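Long-range contacts in oxidoreductase (Methanosarcina mazei, PDB 3KA7), which binds flavin-adenine dinucleotide and probably works as an oxidoreductase of the flavin-containing amine oxidoreductase family: residues A[85-90]-A[297-302]; A[148-153]-A[301-306]; A[281-286]-A[327-332]; A[288-293]-A[358-363]. One frame throughout, in Å; residues are numbered along the deposited sequence.

Contact 1 of 4, residues A[85-90]-A[297-302]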
loop_
_atom_site.group_PDB
_atom_site.type_symbol
_atom_site.label_atom_id
_atom_site.label_comp_id
_atom_site.label_asym_id
_atom_site.label_seq_id
_atom_site.Cartn_x
_atom_site.Cartn_y
_atom_site.Cartn_z
ATOM N N THR A 85 -10.772 -10.761 -10.631
ATOM C CA THR A 85 -10.811 -11.252 -11.993
ATOM C C THR A 85 -9.740 -10.584 -12.840
ATOM O O THR A 85 -9.091 -9.623 -12.399
ATOM C CB THR A 85 -12.196 -11.047 -12.618
ATOM O OG1 THR A 85 -12.516 -9.647 -12.625
ATOM C CG2 THR A 85 -13.248 -11.792 -11.785
ATOM N N VAL A 86 -9.551 -11.112 -14.045
ATOM C CA VAL A 86 -8.481 -10.675 -14.921
ATOM C C VAL A 86 -9.011 -10.566 -16.334
ATOM O O VAL A 86 -9.567 -11.529 -16.876
ATOM C CB VAL A 86 -7.312 -11.683 -14.920
ATOM C CG1 VAL A 86 -6.098 -11.102 -15.661
ATOM C CG2 VAL A 86 -6.927 -12.067 -13.487
ATOM N N ARG A 87 -8.795 -9.405 -16.944
ATOM C CA ARG A 87 -9.261 -9.150 -18.301
ATOM C C ARG A 87 -8.196 -9.532 -19.325
ATOM O O ARG A 87 -7.060 -9.043 -19.278
ATOM C CB ARG A 87 -9.642 -7.675 -18.447
ATOM C CG ARG A 87 -10.374 -7.355 -19.726
ATOM C CD ARG A 87 -11.411 -6.249 -19.512
ATOM N NE ARG A 87 -12.491 -6.682 -18.631
ATOM C CZ ARG A 87 -13.504 -5.909 -18.249
ATOM N NH1 ARG A 87 -13.576 -4.651 -18.670
ATOM N NH2 ARG A 87 -14.451 -6.395 -17.452
ATOM N N VAL A 88 -8.564 -10.412 -20.254
ATOM C CA VAL A 88 -7.608 -10.918 -21.226
ATOM C C VAL A 88 -8.174 -10.788 -22.637
ATOM O O VAL A 88 -9.378 -10.604 -22.814
ATOM C CB VAL A 88 -7.234 -12.394 -20.938
ATOM C CG1 VAL A 88 -6.573 -12.516 -19.573
ATOM C CG2 VAL A 88 -8.467 -13.296 -21.026
ATOM N N PRO A 89 -7.307 -10.861 -23.646
ATOM C CA PRO A 89 -7.829 -10.772 -24.997
ATOM C C PRO A 89 -8.692 -11.984 -25.327
ATOM O O PRO A 89 -8.536 -13.055 -24.726
ATOM C CB PRO A 89 -6.564 -10.747 -25.856
ATOM C CG PRO A 89 -5.503 -10.217 -24.942
ATOM C CD PRO A 89 -5.837 -10.827 -23.620
ATOM N N LEU A 90 -9.604 -11.795 -26.274
ATOM C CA LEU A 90 -10.531 -12.841 -26.676
ATOM C C LEU A 90 -9.777 -14.051 -27.212
ATOM O O LEU A 90 -10.079 -15.185 -26.851
ATOM C CB LEU A 90 -11.483 -12.292 -27.732
ATOM C CG LEU A 90 -12.916 -12.819 -27.806
ATOM C CD1 LEU A 90 -13.501 -13.112 -26.434
ATOM C CD2 LEU A 90 -13.766 -11.812 -28.551
ATOM N N GLY A 297 -14.056 -7.034 -5.772
ATOM C CA GLY A 297 -12.638 -7.389 -5.802
ATOM C C GLY A 297 -11.886 -6.477 -6.761
ATOM O O GLY A 297 -12.292 -5.333 -6.997
ATOM N N VAL A 298 -10.783 -6.971 -7.307
ATOM C CA VAL A 298 -10.001 -6.198 -8.259
ATOM C C VAL A 298 -10.202 -6.775 -9.656
ATOM O O VAL A 298 -10.423 -7.976 -9.795
ATOM C CB VAL A 298 -8.505 -6.244 -7.888
ATOM C CG1 VAL A 298 -7.660 -5.514 -8.931
ATOM C CG2 VAL A 298 -8.286 -5.652 -6.474
ATOM N N LEU A 299 -10.176 -5.915 -10.673
ATOM C CA LEU A 299 -10.096 -6.341 -12.062
ATOM C C LEU A 299 -8.684 -6.050 -12.552
ATOM O O LEU A 299 -8.330 -4.898 -12.784
ATOM C CB LEU A 299 -11.097 -5.570 -12.932
ATOM C CG LEU A 299 -11.104 -5.848 -14.444
ATOM C CD1 LEU A 299 -11.651 -7.255 -14.691
ATOM C CD2 LEU A 299 -11.938 -4.795 -15.202
ATOM N N LEU A 300 -7.865 -7.084 -12.681
ATOM C CA LEU A 300 -6.526 -6.896 -13.235
ATOM C C LEU A 300 -6.582 -6.775 -14.754
ATOM O O LEU A 300 -7.378 -7.450 -15.410
ATOM C CB LEU A 300 -5.607 -8.057 -12.836
ATOM C CG LEU A 300 -5.281 -8.114 -11.342
ATOM C CD1 LEU A 300 -4.438 -9.355 -11.045
ATOM C CD2 LEU A 300 -4.565 -6.832 -10.886
ATOM N N THR A 301 -5.741 -5.908 -15.324
ATOM C CA THR A 301 -5.810 -5.629 -16.756
ATOM C C THR A 301 -4.421 -5.734 -17.402
ATOM O O THR A 301 -3.764 -4.724 -17.658
ATOM C CB THR A 301 -6.391 -4.219 -17.018
ATOM O OG1 THR A 301 -5.606 -3.239 -16.316
ATOM C CG2 THR A 301 -7.854 -4.117 -16.529
ATOM N N PRO A 302 -3.965 -6.966 -17.668
ATOM C CA PRO A 302 -2.572 -7.158 -18.069
ATOM C C PRO A 302 -2.213 -6.696 -19.479
ATOM O O PRO A 302 -1.023 -6.537 -19.773
ATOM C CB PRO A 302 -2.334 -8.675 -17.917
ATOM C CG PRO A 302 -3.624 -9.291 -17.589
ATOM C CD PRO A 302 -4.664 -8.216 -17.336
#
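R87 and L299 bury the most surface here, 77 and 73 Å², and they meet through the guanidinium of one and the branch end of the other. L299 CD2 sits over the centre of the guanidinium, 3.6 Å from R87 CZ, so a methyl covers one face of the charged plane. L299 CG stands anti to the backbone N (chi1 177°); its branched end meets R87 obliquely. R87 NE forms a salt bridge with OD1 of D103, on the neighbouring strand 101-105. An alanine in place of R87 would probably cost D103 this salt bridge and take the guanidinium from over L299 CD2. T85 adds 65 Å²; its OG1 touches L299 CD1 at 3.3 Å and is hydrogen-bonded to H295. On the other face of the sheet V86 CG1 packs against P302 CG at 3.6 Å. The backbones are joined by T85 N to V298 O (2.9 Å), L300 N to T85 O (2.8 Å) and R87 N to L300 O (2.9 Å), the last nearly straight at 175°. Two bridges, T85 with L299 and V86 with L300, and axes 28° apart identify a parallel strand pair within the mixed sheet of this flavoprotein.

Contact 2 of 4, residues A[148-153]-A[301-306]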
loop_
_atom_site.group_PDB
_atom_site.type_symbol
_atom_site.label_atom_id
_atom_site.label_comp_id
_atom_site.label_asym_id
_atom_site.label_seq_id
_atom_site.Cartn_x
_atom_site.Cartn_y
_atom_site.Cartn_z
ATOM N N ASP A 148 5.618 -19.184 -22.038
ATOM C CA ASP A 148 4.406 -18.436 -22.398
ATOM C C ASP A 148 4.409 -17.013 -21.815
ATOM O O ASP A 148 4.438 -16.821 -20.598
ATOM C CB ASP A 148 3.168 -19.207 -21.929
ATOM C CG ASP A 148 1.861 -18.681 -22.534
ATOM O OD1 ASP A 148 1.764 -17.485 -22.904
ATOM O OD2 ASP A 148 0.909 -19.480 -22.609
ATOM N N GLU A 149 4.371 -16.018 -22.698
ATOM C CA GLU A 149 4.382 -14.623 -22.278
ATOM C C GLU A 149 3.203 -14.239 -21.371
ATOM O O GLU A 149 3.293 -13.246 -20.641
ATOM C CB GLU A 149 4.427 -13.699 -23.501
ATOM C CG GLU A 149 4.479 -12.214 -23.144
ATOM C CD GLU A 149 4.358 -11.296 -24.356
ATOM O OE1 GLU A 149 3.412 -11.477 -25.170
ATOM O OE2 GLU A 149 5.200 -10.378 -24.484
ATOM N N TRP A 150 2.109 -15.001 -21.422
ATOM C CA TRP A 150 0.950 -14.760 -20.547
ATOM C C TRP A 150 1.347 -14.593 -19.083
ATOM O O TRP A 150 0.868 -13.691 -18.396
ATOM C CB TRP A 150 -0.082 -15.888 -20.679
ATOM C CG TRP A 150 -1.040 -16.065 -19.496
ATOM C CD1 TRP A 150 -1.231 -17.207 -18.761
ATOM C CD2 TRP A 150 -1.923 -15.081 -18.934
ATOM N NE1 TRP A 150 -2.167 -16.992 -17.778
ATOM C CE2 TRP A 150 -2.614 -15.698 -17.868
ATOM C CE3 TRP A 150 -2.189 -13.736 -19.226
ATOM C CZ2 TRP A 150 -3.554 -15.018 -17.089
ATOM C CZ3 TRP A 150 -3.130 -13.062 -18.453
ATOM C CH2 TRP A 150 -3.802 -13.706 -17.402
ATOM N N LEU A 151 2.221 -15.462 -18.593
ATOM C CA LEU A 151 2.566 -15.375 -17.186
ATOM C C LEU A 151 3.306 -14.076 -16.854
ATOM O O LEU A 151 3.156 -13.561 -15.742
ATOM C CB LEU A 151 3.365 -16.597 -16.716
ATOM C CG LEU A 151 2.619 -17.929 -16.737
ATOM C CD1 LEU A 151 3.511 -18.995 -16.065
ATOM C CD2 LEU A 151 1.263 -17.806 -16.041
ATOM N N ILE A 152 4.096 -13.550 -17.793
ATOM C CA ILE A 152 4.804 -12.276 -17.558
ATOM C C ILE A 152 3.831 -11.096 -17.580
ATOM O O ILE A 152 3.910 -10.205 -16.731
ATOM C CB ILE A 152 5.972 -12.040 -18.544
ATOM C CG1 ILE A 152 7.022 -13.153 -18.391
ATOM C CG2 ILE A 152 6.639 -10.701 -18.270
ATOM C CD1 ILE A 152 7.501 -13.331 -16.961
ATOM N N LYS A 153 2.902 -11.098 -18.533
ATOM C CA LYS A 153 1.865 -10.054 -18.557
ATOM C C LYS A 153 1.054 -10.080 -17.262
ATOM O O LYS A 153 0.773 -9.031 -16.666
ATOM C CB LYS A 153 0.916 -10.247 -19.745
ATOM C CG LYS A 153 1.626 -10.342 -21.068
ATOM C CD LYS A 153 2.367 -9.079 -21.379
ATOM C CE LYS A 153 1.437 -8.026 -21.931
ATOM N NZ LYS A 153 2.202 -6.838 -22.430
ATOM N N THR A 301 -5.741 -5.908 -15.324
ATOM C CA THR A 301 -5.810 -5.629 -16.756
ATOM C C THR A 301 -4.421 -5.734 -17.402
ATOM O O THR A 301 -3.764 -4.724 -17.658
ATOM C CB THR A 301 -6.391 -4.219 -17.018
ATOM O OG1 THR A 301 -5.606 -3.239 -16.316
ATOM C CG2 THR A 301 -7.854 -4.117 -16.529
ATOM N N PRO A 302 -3.965 -6.966 -17.668
ATOM C CA PRO A 302 -2.572 -7.158 -18.069
ATOM C C PRO A 302 -2.213 -6.696 -19.479
ATOM O O PRO A 302 -1.023 -6.537 -19.773
ATOM C CB PRO A 302 -2.334 -8.675 -17.917
ATOM C CG PRO A 302 -3.624 -9.291 -17.589
ATOM C CD PRO A 302 -4.664 -8.216 -17.336
ATOM N N TYR A 303 -3.208 -6.467 -20.338
ATOM C CA TYR A 303 -2.919 -6.149 -21.743
ATOM C C TYR A 303 -3.211 -4.693 -22.101
ATOM O O TYR A 303 -4.043 -4.405 -22.969
ATOM C CB TYR A 303 -3.649 -7.130 -22.680
ATOM C CG TYR A 303 -3.048 -8.511 -22.568
ATOM C CD1 TYR A 303 -2.076 -8.934 -23.457
ATOM C CD2 TYR A 303 -3.418 -9.366 -21.529
ATOM C CE1 TYR A 303 -1.486 -10.192 -23.341
ATOM C CE2 TYR A 303 -2.837 -10.638 -21.397
ATOM C CZ TYR A 303 -1.867 -11.034 -22.304
ATOM O OH TYR A 303 -1.284 -12.277 -22.188
ATOM N N THR A 304 -2.514 -3.788 -21.419
ATOM C CA THR A 304 -2.689 -2.355 -21.571
ATOM C C THR A 304 -1.326 -1.710 -21.776
ATOM O O THR A 304 -0.285 -2.375 -21.664
ATOM C CB THR A 304 -3.222 -1.765 -20.281
ATOM O OG1 THR A 304 -2.297 -2.079 -19.230
ATOM C CG2 THR A 304 -4.603 -2.365 -19.939
ATOM N N ARG A 305 -1.334 -0.403 -22.033
ATOM C CA ARG A 305 -0.099 0.387 -22.068
ATOM C C ARG A 305 0.454 0.602 -20.662
ATOM O O ARG A 305 1.658 0.473 -20.440
ATOM C CB ARG A 305 -0.359 1.766 -22.676
ATOM C CG ARG A 305 -0.897 1.753 -24.100
ATOM C CD ARG A 305 -1.648 3.045 -24.392
ATOM N NE ARG A 305 -2.261 3.010 -25.715
ATOM C CZ ARG A 305 -3.398 2.379 -25.990
ATOM N NH1 ARG A 305 -4.062 1.738 -25.034
ATOM N NH2 ARG A 305 -3.875 2.390 -27.225
ATOM N N ARG A 306 -0.432 0.928 -19.720
ATOM C CA ARG A 306 -0.012 1.338 -18.371
ATOM C C ARG A 306 -0.916 0.843 -17.233
ATOM O O ARG A 306 -0.417 0.455 -16.178
ATOM C CB ARG A 306 0.101 2.859 -18.284
ATOM C CG ARG A 306 1.288 3.424 -19.029
ATOM C CD ARG A 306 2.550 3.008 -18.315
ATOM N NE ARG A 306 3.766 3.160 -19.103
ATOM C CZ ARG A 306 4.129 4.272 -19.710
ATOM N NH1 ARG A 306 3.354 5.343 -19.608
ATOM N NH2 ARG A 306 5.270 4.327 -20.400
HETATM O O HOH W 1 0.660 -13.074 -23.792
HETATM O O HOH W 2 0.909 -6.496 -17.934
HETATM O O HOH W 3 0.770 -4.858 -21.433
#
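The first turn of helix 149-163 packs here against the loop that joins strands 298-300 and 307-311, with W150 and K153 meeting P302 and Y303. W150 meets the Y303 ring at its edge, with CE3 in the ring plane, 3.4 Å from Y303 OH, and W150 CZ3 3.8 Å from Y303 CE2; the two side chains cross at about a right angle. CE3 and CZ3 belong to the benzo half of the indole, while the pyrrole nitrogen NE1 is hydrogen-bonded to F109 O. K153 comes over the ring face: bends at chi2 and chi3 carry its CE there as an off-centre CH-pi contact, 4.3 Å from the Y303 centroid and 29° off the normal. P302 CB rests 3.4 Å from K153 O, and P302 CG faces the indole edge at W150 CZ3.

No direct hydrogen bond crosses the contact; water supplies the polar links. One water donates to both K153 O and P302 O. Another accepts from K153 NZ, 2.6 Å away, and donates to P302 O and T304 O, tying the ammonium to two loop carbonyls. A third lies 2.6 Å from Y303 OH. D148 OD1 accepts from W150 N, which reaches it at 2.9 Å from above the carboxylate plane. D148 is at the N-cap and this is its capping bond: a capped helix start set against a loop between sheet strands.

Contact 3 of 4, residues A[281-286]-A[327-332]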
loop_
_atom_site.group_PDB
_atom_site.type_symbol
_atom_site.label_atom_id
_atom_site.label_comp_id
_atom_site.label_asym_id
_atom_site.label_seq_id
_atom_site.Cartn_x
_atom_site.Cartn_y
_atom_site.Cartn_z
ATOM N N GLY A 281 3.166 5.949 -8.789
ATOM C CA GLY A 281 2.012 5.473 -9.545
ATOM C C GLY A 281 1.044 6.604 -9.808
ATOM O O GLY A 281 1.137 7.679 -9.215
ATOM N N ILE A 282 0.105 6.345 -10.706
ATOM C CA ILE A 282 -0.960 7.290 -10.998
ATOM C C ILE A 282 -2.310 6.610 -10.807
ATOM O O ILE A 282 -2.512 5.498 -11.269
ATOM C CB ILE A 282 -0.872 7.806 -12.426
ATOM C CG1 ILE A 282 0.376 8.666 -12.608
ATOM C CG2 ILE A 282 -2.138 8.591 -12.774
ATOM C CD1 ILE A 282 0.821 8.724 -14.061
ATOM N N LYS A 283 -3.208 7.298 -10.109
ATOM C CA LYS A 283 -4.552 6.820 -9.820
ATOM C C LYS A 283 -5.547 7.655 -10.631
ATOM O O LYS A 283 -5.525 8.886 -10.562
ATOM C CB LYS A 283 -4.832 6.989 -8.321
ATOM C CG LYS A 283 -6.278 6.725 -7.918
ATOM C CD LYS A 283 -6.484 6.752 -6.397
ATOM C CE LYS A 283 -5.762 7.914 -5.735
ATOM N NZ LYS A 283 -6.200 8.045 -4.313
ATOM N N ILE A 284 -6.392 6.985 -11.410
ATOM C CA ILE A 284 -7.437 7.660 -12.170
ATOM C C ILE A 284 -8.778 7.271 -11.574
ATOM O O ILE A 284 -9.131 6.092 -11.576
ATOM C CB ILE A 284 -7.388 7.281 -13.667
ATOM C CG1 ILE A 284 -6.031 7.678 -14.268
ATOM C CG2 ILE A 284 -8.565 7.927 -14.431
ATOM C CD1 ILE A 284 -5.860 7.234 -15.715
ATOM N N CYS A 285 -9.517 8.253 -11.063
ATOM C CA CYS A 285 -10.829 8.005 -10.447
ATOM C C CYS A 285 -11.927 8.329 -11.455
ATOM O O CYS A 285 -11.917 9.399 -12.051
ATOM C CB CYS A 285 -11.007 8.884 -9.210
ATOM S SG CYS A 285 -9.740 8.566 -7.925
ATOM N N LEU A 286 -12.857 7.393 -11.639
ATOM C CA LEU A 286 -13.939 7.558 -12.614
ATOM C C LEU A 286 -15.259 7.697 -11.887
ATOM O O LEU A 286 -15.515 6.988 -10.920
ATOM C CB LEU A 286 -14.011 6.343 -13.548
ATOM C CG LEU A 286 -12.705 5.910 -14.226
ATOM C CD1 LEU A 286 -12.928 4.664 -15.073
ATOM C CD2 LEU A 286 -12.095 7.040 -15.069
ATOM N N LEU A 327 -17.993 4.446 -7.971
ATOM C CA LEU A 327 -16.634 4.978 -7.938
ATOM C C LEU A 327 -15.713 3.880 -8.422
ATOM O O LEU A 327 -15.574 2.853 -7.761
ATOM C CB LEU A 327 -16.258 5.372 -6.514
ATOM C CG LEU A 327 -14.820 5.849 -6.263
ATOM C CD1 LEU A 327 -14.400 6.969 -7.245
ATOM C CD2 LEU A 327 -14.651 6.283 -4.806
ATOM N N THR A 328 -15.098 4.098 -9.571
ATOM C CA THR A 328 -14.193 3.116 -10.151
ATOM C C THR A 328 -12.815 3.754 -10.197
ATOM O O THR A 328 -12.646 4.832 -10.779
ATOM C CB THR A 328 -14.639 2.739 -11.558
ATOM O OG1 THR A 328 -16.016 2.337 -11.525
ATOM C CG2 THR A 328 -13.775 1.597 -12.126
HETATM N N MSE A 329 -11.844 3.100 -9.558
HETATM C CA MSE A 329 -10.482 3.639 -9.466
HETATM C C MSE A 329 -9.459 2.726 -10.135
HETATM O O MSE A 329 -9.463 1.515 -9.924
HETATM C CB MSE A 329 -10.107 3.927 -8.011
HETATM C CG MSE A 329 -11.006 4.987 -7.382
HETATM SE SE MSE A 329 -10.479 5.449 -5.583
HETATM C CE MSE A 329 -10.823 3.791 -4.706
ATOM N N CYS A 330 -8.589 3.332 -10.939
ATOM C CA CYS A 330 -7.600 2.624 -11.737
ATOM C C CYS A 330 -6.199 2.956 -11.243
ATOM O O CYS A 330 -5.936 4.090 -10.859
ATOM C CB CYS A 330 -7.693 3.075 -13.190
ATOM S SG CYS A 330 -9.387 3.042 -13.855
ATOM N N HIS A 331 -5.302 1.977 -11.284
ATOM C CA HIS A 331 -3.899 2.220 -10.922
ATOM C C HIS A 331 -2.952 1.893 -12.062
ATOM O O HIS A 331 -3.101 0.866 -12.741
ATOM C CB HIS A 331 -3.459 1.382 -9.726
ATOM C CG HIS A 331 -2.105 1.769 -9.210
ATOM N ND1 HIS A 331 -1.868 2.978 -8.591
ATOM C CD2 HIS A 331 -0.910 1.133 -9.268
ATOM C CE1 HIS A 331 -0.586 3.065 -8.275
ATOM N NE2 HIS A 331 0.016 1.955 -8.667
ATOM N N GLN A 332 -1.959 2.751 -12.253
ATOM C CA GLN A 332 -0.868 2.419 -13.145
ATOM C C GLN A 332 0.481 2.692 -12.476
ATOM O O GLN A 332 0.714 3.772 -11.916
ATOM C CB GLN A 332 -1.002 3.160 -14.479
ATOM C CG GLN A 332 -0.921 4.678 -14.366
ATOM C CD GLN A 332 -1.346 5.394 -15.649
ATOM O OE1 GLN A 332 -0.499 5.825 -16.447
ATOM N NE2 GLN A 332 -2.647 5.537 -15.840
#
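I282 pairs with Q332, I284 with C330 and L286 with T328, and these three hydrogen-bonded pairs define the backbone contact. Each pair makes two N-H to O=C bonds. The shortest is L286 N to T328 O at 2.7 Å, nearly along the C=O axis; the longest is T328 N to L286 O at 3.2 Å, yet its angle at hydrogen is 173°. At the non-hydrogen-bonded positions, CA-H groups face carbonyls, as where K283 CA lies 3.2 Å from C330 O.

Apolar contacts lie on both faces. On the one carrying I282, I284, L286, T328, C330 and Q332, L286 CD1 reaches C330 SG at 4.1 Å. The Q332 side chain extends alongside that of I282 in the same direction, with its CG 3.7 Å from I282 CB; CG stands between the backbone N and the carbonyl carbon (chi1 63°). An alanine in place of Q332 would probably open a gap beside I282 CB and leave that flank of the isoleucine less tightly packed. On the opposite face C285 SG touches CG of selenomethionine M329 at 3.8 Å.

Polar side-chain ends turn to partners beyond the pair. K283 NZ donates to G52 O, and H331 NE2 is hydrogen-bonded to S164 OG, while H331 ND1 is buried without a partner. The H331 ring stands obliquely to G281, its CE1 3.8 Å from G281 CA, where a side chain would clash. Axes 161° apart confirm an antiparallel pair in the mixed sheet, and its K283 and M329 face turns toward the flavin site.

Contact 4 of 4, residues A[288-293]-A[358-363]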
loop_
_atom_site.group_PDB
_atom_site.type_symbol
_atom_site.label_atom_id
_atom_site.label_comp_id
_atom_site.label_asym_id
_atom_site.label_seq_id
_atom_site.Cartn_x
_atom_site.Cartn_y
_atom_site.Cartn_z
ATOM N N ALA A 288 -18.661 6.726 -12.501
ATOM C CA ALA A 288 -19.328 5.851 -13.462
ATOM C C ALA A 288 -20.847 5.905 -13.310
ATOM O O ALA A 288 -21.348 5.941 -12.204
ATOM C CB ALA A 288 -18.823 4.418 -13.311
ATOM N N ASP A 289 -21.565 5.895 -14.435
ATOM C CA ASP A 289 -23.035 5.907 -14.424
ATOM C C ASP A 289 -23.598 4.486 -14.493
ATOM O O ASP A 289 -24.823 4.287 -14.556
ATOM C CB ASP A 289 -23.558 6.708 -15.611
ATOM C CG ASP A 289 -23.021 8.108 -15.637
ATOM O OD1 ASP A 289 -23.526 8.938 -14.863
ATOM O OD2 ASP A 289 -22.083 8.376 -16.421
ATOM N N GLU A 290 -22.697 3.507 -14.482
ATOM C CA GLU A 290 -23.049 2.097 -14.500
ATOM C C GLU A 290 -21.849 1.335 -13.946
ATOM O O GLU A 290 -20.745 1.860 -13.947
ATOM C CB GLU A 290 -23.324 1.643 -15.931
ATOM C CG GLU A 290 -22.113 1.754 -16.863
ATOM C CD GLU A 290 -22.423 1.303 -18.276
ATOM O OE1 GLU A 290 -23.114 0.271 -18.432
ATOM O OE2 GLU A 290 -21.970 1.970 -19.229
ATOM N N PRO A 291 -22.060 0.105 -13.457
ATOM C CA PRO A 291 -20.916 -0.677 -12.989
ATOM C C PRO A 291 -19.897 -0.916 -14.111
ATOM O O PRO A 291 -20.275 -1.184 -15.252
ATOM C CB PRO A 291 -21.551 -2.001 -12.543
ATOM C CG PRO A 291 -22.976 -1.683 -12.297
ATOM C CD PRO A 291 -23.340 -0.597 -13.260
ATOM N N LEU A 292 -18.607 -0.797 -13.791
ATOM C CA LEU A 292 -17.566 -1.073 -14.766
ATOM C C LEU A 292 -16.840 -2.364 -14.404
ATOM O O LEU A 292 -16.479 -3.138 -15.289
ATOM C CB LEU A 292 -16.580 0.103 -14.867
ATOM C CG LEU A 292 -17.192 1.445 -15.267
ATOM C CD1 LEU A 292 -16.147 2.568 -15.175
ATOM C CD2 LEU A 292 -17.807 1.390 -16.664
ATOM N N VAL A 293 -16.650 -2.597 -13.102
ATOM C CA VAL A 293 -16.034 -3.838 -12.598
ATOM C C VAL A 293 -17.093 -4.868 -12.231
ATOM O O VAL A 293 -16.969 -6.052 -12.553
ATOM C CB VAL A 293 -15.168 -3.569 -11.360
ATOM C CG1 VAL A 293 -14.601 -4.874 -10.777
ATOM C CG2 VAL A 293 -14.059 -2.611 -11.716
ATOM N N PRO A 358 -14.765 -0.146 -23.242
ATOM C CA PRO A 358 -15.319 0.425 -24.461
ATOM C C PRO A 358 -16.836 0.652 -24.393
ATOM O O PRO A 358 -17.589 -0.223 -23.961
ATOM C CB PRO A 358 -14.959 -0.614 -25.536
ATOM C CG PRO A 358 -14.849 -1.897 -24.800
ATOM C CD PRO A 358 -14.212 -1.494 -23.466
ATOM N N GLY A 359 -17.267 1.838 -24.804
ATOM C CA GLY A 359 -18.695 2.132 -24.906
ATOM C C GLY A 359 -19.395 2.336 -23.578
ATOM O O GLY A 359 -20.607 2.571 -23.539
ATOM N N LYS A 360 -18.649 2.282 -22.480
ATOM C CA LYS A 360 -19.254 2.451 -21.164
ATOM C C LYS A 360 -19.453 3.924 -20.826
ATOM O O LYS A 360 -18.782 4.808 -21.376
ATOM C CB LYS A 360 -18.426 1.755 -20.075
ATOM C CG LYS A 360 -18.335 0.258 -20.251
ATOM C CD LYS A 360 -19.663 -0.426 -19.952
ATOM C CE LYS A 360 -19.473 -1.925 -19.780
ATOM N NZ LYS A 360 -20.793 -2.637 -19.776
ATOM N N ARG A 361 -20.379 4.175 -19.915
ATOM C CA ARG A 361 -20.771 5.526 -19.557
ATOM C C ARG A 361 -20.092 5.952 -18.258
ATOM O O ARG A 361 -20.471 5.520 -17.176
ATOM C CB ARG A 361 -22.298 5.581 -19.416
ATOM C CG ARG A 361 -22.870 6.919 -19.016
ATOM C CD ARG A 361 -22.250 8.035 -19.808
ATOM N NE ARG A 361 -22.855 8.196 -21.122
ATOM C CZ ARG A 361 -23.807 9.083 -21.408
ATOM N NH1 ARG A 361 -24.286 9.887 -20.468
ATOM N NH2 ARG A 361 -24.287 9.160 -22.637
ATOM N N TYR A 362 -19.074 6.800 -18.373
ATOM C CA TYR A 362 -18.383 7.324 -17.190
ATOM C C TYR A 362 -17.692 8.631 -17.549
ATOM O O TYR A 362 -17.566 8.970 -18.723
ATOM C CB TYR A 362 -17.332 6.317 -16.684
ATOM C CG TYR A 362 -16.261 6.039 -17.713
ATOM C CD1 TYR A 362 -15.112 6.821 -17.779
ATOM C CD2 TYR A 362 -16.405 5.011 -18.632
ATOM C CE1 TYR A 362 -14.151 6.592 -18.737
ATOM C CE2 TYR A 362 -15.446 4.772 -19.593
ATOM C CZ TYR A 362 -14.316 5.568 -19.633
ATOM O OH TYR A 362 -13.361 5.345 -20.585
ATOM N N GLU A 363 -17.245 9.353 -16.529
ATOM C CA GLU A 363 -16.412 10.525 -16.724
ATOM C C GLU A 363 -15.195 10.407 -15.820
ATOM O O GLU A 363 -15.266 9.850 -14.722
ATOM C CB GLU A 363 -17.179 11.801 -16.378
ATOM C CG GLU A 363 -18.473 11.989 -17.171
ATOM C CD GLU A 363 -19.405 13.014 -16.542
ATOM O OE1 GLU A 363 -19.720 12.884 -15.334
ATOM O OE2 GLU A 363 -19.839 13.943 -17.263
HETATM O O HOH W 4 -22.310 -1.820 -16.888
#
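This is a partly buried, mostly polar contact at the edge of the mixed sheet, where the chain leaving strand 280-288 meets the residues leading into the outermost strand 362-370. A single antiparallel, non-hydrogen-bonded bridge, A288 with Y362, marks the end of the strand pairing, with CB atoms 4.1 Å apart. Beyond it, D289 N donates to R361 O at 3.0 Å.

E290 is central: its OE2 accepts from R361 N at 2.8 Å through the anti lone pair. E290 CG stands between the backbone N and the carbonyl carbon (chi1 63°), and the chain runs extended from there to the carboxylate, crossing K360 at about a right angle. The other oxygen, OE1, forms a long salt bridge of 4.0 Å with K360 NZ. A water donates to OE1 and to P291 O, and accepts weakly from the same ammonium.

L292 and K360 run alongside one another in opposite senses, bringing L292 CD2 to 3.5 Å from K360 CB, tighter than usual. D289 OD2 lies 3.1 Å from R361 CG but 4.8 Å from R361 NE, so this is not a salt bridge. The chemistry suggests that the R361 N-H is probably the main hold on E290, the lysine charge adding a weaker, water-assisted attraction.

Contacts 1, 3 and 4 reach the same mixed sheet, and contact 2 sets a helix against one of its loops. Contacts 1 and 2 share T301 and P302, their centres 10 Å apart; V88 CG1 touches W150 CZ3 at 3.7 Å. Contact 4 runs on from strand 280-288 of contact 3 to its neighbour 362-370, centres 13 Å apart; L286 CD1 is 3.8 Å from L292 CD1. Contact 3 comes closest to the cofactor: the K283 side chain is about 4 Å from FAD, against about 8 Å for V298 in contact 1. Their M329 and V298 side chains lie about 4 Å from those of the FAD-binding residues F54 and M56, respectively. Contact 2 lies away from these sites.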